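PDB 5ITG: sorbitol dehydrogenase, which probably oxidises D-sorbitol to L-sorbose, with NADP as the likely hydride acceptor. Local coordinates for residues D271-L276 / V281-D286. Sequence-based numbering, arbitrary orientation.
Sequences DGRPPL and VQMVGD
Leu-276 and Val-281 bring the two backbones together where the loop after strand 263-266 swings round into strand 282-284, their CA atoms 5.3 Å apart. The loop links two parallel neighbours of a small three-stranded mixed sheet, in which 282-284 is an outer strand, its Gln-282 and Val-284 backbones hydrogen-bonded to residues of strand 263-266 and to Asp-267 just after it. Val-281 N donates to Leu-276 O over 3.1 Å, approaching from above the carbonyl plane, and an inverse gamma turn centred on Pro-275 leads the chain into this junction. Away from it the backbones diverge, and side chains make the remaining contacts. Leu-276 CB packs tightly against both Val-281 CG2 and the CE methyl of Met-283, a selenomethionine, at 3.5 Å each. Bends at chi2 (57°) and chi3 (101°) carry that methyl across to Arg-273, where it lies over one face of the guanidinium, offset toward its rim. The arginine is extended from CG to NE, and its guanidinium is held by salt bridges from NE to Asp-267 OD1 and NH1 to Glu-277 OE1, and by a nearly in-plane hydrogen bond of 2.9 Å from NH1 to Pro-274 O. A leucine in place of this arginine would probably leave both carboxylates without this cationic partner and Pro-274 O without its side-chain donor. The methyl comes closest at NH1, with Met-283 CE and Arg-273 NH1 3.0 Å apart.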
loop_
_atom_site.group_PDB
_atom_site.type_symbol
_atom_site.label_atom_id
_atom_site.label_comp_id
_atom_site.label_asym_id
_atom_site.label_seq_id
_atom_site.Cartn_x
_atom_site.Cartn_y
_atom_site.Cartn_z
ATOM N N ASP A 271 -1.606 7.956 -23.563
ATOM C CA ASP A 271 -0.643 8.553 -24.467
ATOM C C ASP A 271 0.800 8.176 -24.159
ATOM O O ASP A 271 1.640 9.044 -23.926
ATOM C CB ASP A 271 -0.821 10.075 -24.438
ATOM C CG ASP A 271 -0.036 10.780 -25.520
ATOM O OD1 ASP A 271 0.223 10.152 -26.569
ATOM O OD2 ASP A 271 0.302 11.965 -25.327
ATOM N N GLY A 272 1.078 6.872 -24.157
ATOM C CA GLY A 272 2.427 6.403 -23.899
ATOM C C GLY A 272 2.796 6.244 -22.435
ATOM O O GLY A 272 2.113 6.750 -21.542
ATOM N N ARG A 273 3.895 5.537 -22.198
ATOM C CA ARG A 273 4.383 5.290 -20.847
ATOM C C ARG A 273 5.855 4.915 -20.882
ATOM O O ARG A 273 6.379 4.508 -21.922
ATOM C CB ARG A 273 3.615 4.136 -20.202
ATOM C CG ARG A 273 3.848 2.786 -20.882
ATOM C CD ARG A 273 3.370 1.639 -20.000
ATOM N NE ARG A 273 3.392 0.328 -20.660
ATOM C CZ ARG A 273 4.487 -0.389 -20.896
ATOM N NH1 ARG A 273 5.682 0.064 -20.532
ATOM N NH2 ARG A 273 4.381 -1.579 -21.482
ATOM N N PRO A 274 6.546 5.054 -19.741
ATOM C CA PRO A 274 7.968 4.712 -19.663
ATOM C C PRO A 274 8.113 3.198 -19.847
ATOM O O PRO A 274 7.137 2.456 -19.707
ATOM C CB PRO A 274 8.355 5.134 -18.248
ATOM C CG PRO A 274 7.343 6.181 -17.889
ATOM C CD PRO A 274 6.075 5.655 -18.483
ATOM N N PRO A 275 9.324 2.722 -20.170
ATOM C CA PRO A 275 9.535 1.282 -20.352
ATOM C C PRO A 275 9.746 0.643 -18.977
ATOM O O PRO A 275 10.790 0.059 -18.701
ATOM C CB PRO A 275 10.786 1.236 -21.218
ATOM C CG PRO A 275 11.587 2.391 -20.671
ATOM C CD PRO A 275 10.541 3.481 -20.523
ATOM N N LEU A 276 8.737 0.770 -18.119
ATOM C CA LEU A 276 8.786 0.257 -16.749
ATOM C C LEU A 276 9.148 -1.221 -16.591
ATOM O O LEU A 276 9.712 -1.616 -15.568
ATOM C CB LEU A 276 7.454 0.556 -16.049
ATOM C CG LEU A 276 7.118 2.053 -15.989
ATOM C CD1 LEU A 276 5.718 2.272 -15.416
ATOM C CD2 LEU A 276 8.153 2.758 -15.143
ATOM N N VAL A 281 8.844 -3.638 -13.328
ATOM C CA VAL A 281 7.414 -3.443 -13.167
ATOM C C VAL A 281 6.766 -4.553 -13.984
ATOM O O VAL A 281 7.174 -4.823 -15.118
ATOM C CB VAL A 281 6.952 -2.066 -13.694
ATOM C CG1 VAL A 281 5.453 -1.923 -13.530
ATOM C CG2 VAL A 281 7.667 -0.954 -12.933
ATOM N N GLN A 282 5.769 -5.203 -13.400
ATOM C CA GLN A 282 5.084 -6.303 -14.064
ATOM C C GLN A 282 3.819 -5.800 -14.733
ATOM O O GLN A 282 2.837 -5.474 -14.070
ATOM C CB GLN A 282 4.781 -7.403 -13.034
ATOM C CG GLN A 282 6.059 -8.048 -12.464
ATOM C CD GLN A 282 5.861 -8.774 -11.128
ATOM O OE1 GLN A 282 5.489 -8.164 -10.123
ATOM N NE2 GLN A 282 6.134 -10.080 -11.113
HETATM N N MSE A 283 3.858 -5.719 -16.060
HETATM C CA MSE A 283 2.718 -5.242 -16.827
HETATM C C MSE A 283 1.735 -6.385 -17.045
HETATM O O MSE A 283 2.135 -7.491 -17.406
HETATM C CB MSE A 283 3.199 -4.677 -18.167
HETATM C CG MSE A 283 3.030 -3.163 -18.312
HETATM SE SE MSE A 283 3.912 -2.093 -16.958
HETATM C CE MSE A 283 5.481 -1.561 -17.965
ATOM N N VAL A 284 0.451 -6.121 -16.821
ATOM C CA VAL A 284 -0.578 -7.146 -16.979
ATOM C C VAL A 284 -1.838 -6.602 -17.629
ATOM O O VAL A 284 -1.999 -5.397 -17.779
ATOM C CB VAL A 284 -1.005 -7.727 -15.617
ATOM C CG1 VAL A 284 0.191 -8.341 -14.909
ATOM C CG2 VAL A 284 -1.624 -6.617 -14.756
ATOM N N GLY A 285 -2.739 -7.507 -17.987
ATOM C CA GLY A 285 -4.003 -7.107 -18.579
ATOM C C GLY A 285 -5.041 -6.852 -17.495
ATOM O O GLY A 285 -5.895 -5.971 -17.629
ATOM N N ASP A 286 -4.954 -7.609 -16.404
ATOM C CA ASP A 286 -5.895 -7.481 -15.286
ATOM C C ASP A 286 -5.128 -7.684 -13.977
ATOM O O ASP A 286 -4.476 -8.710 -13.786
ATOM C CB ASP A 286 -6.992 -8.545 -15.413
ATOM C CG ASP A 286 -8.137 -8.341 -14.426
ATOM O OD1 ASP A 286 -7.892 -7.876 -13.293
ATOM O OD2 ASP A 286 -9.292 -8.663 -14.790
#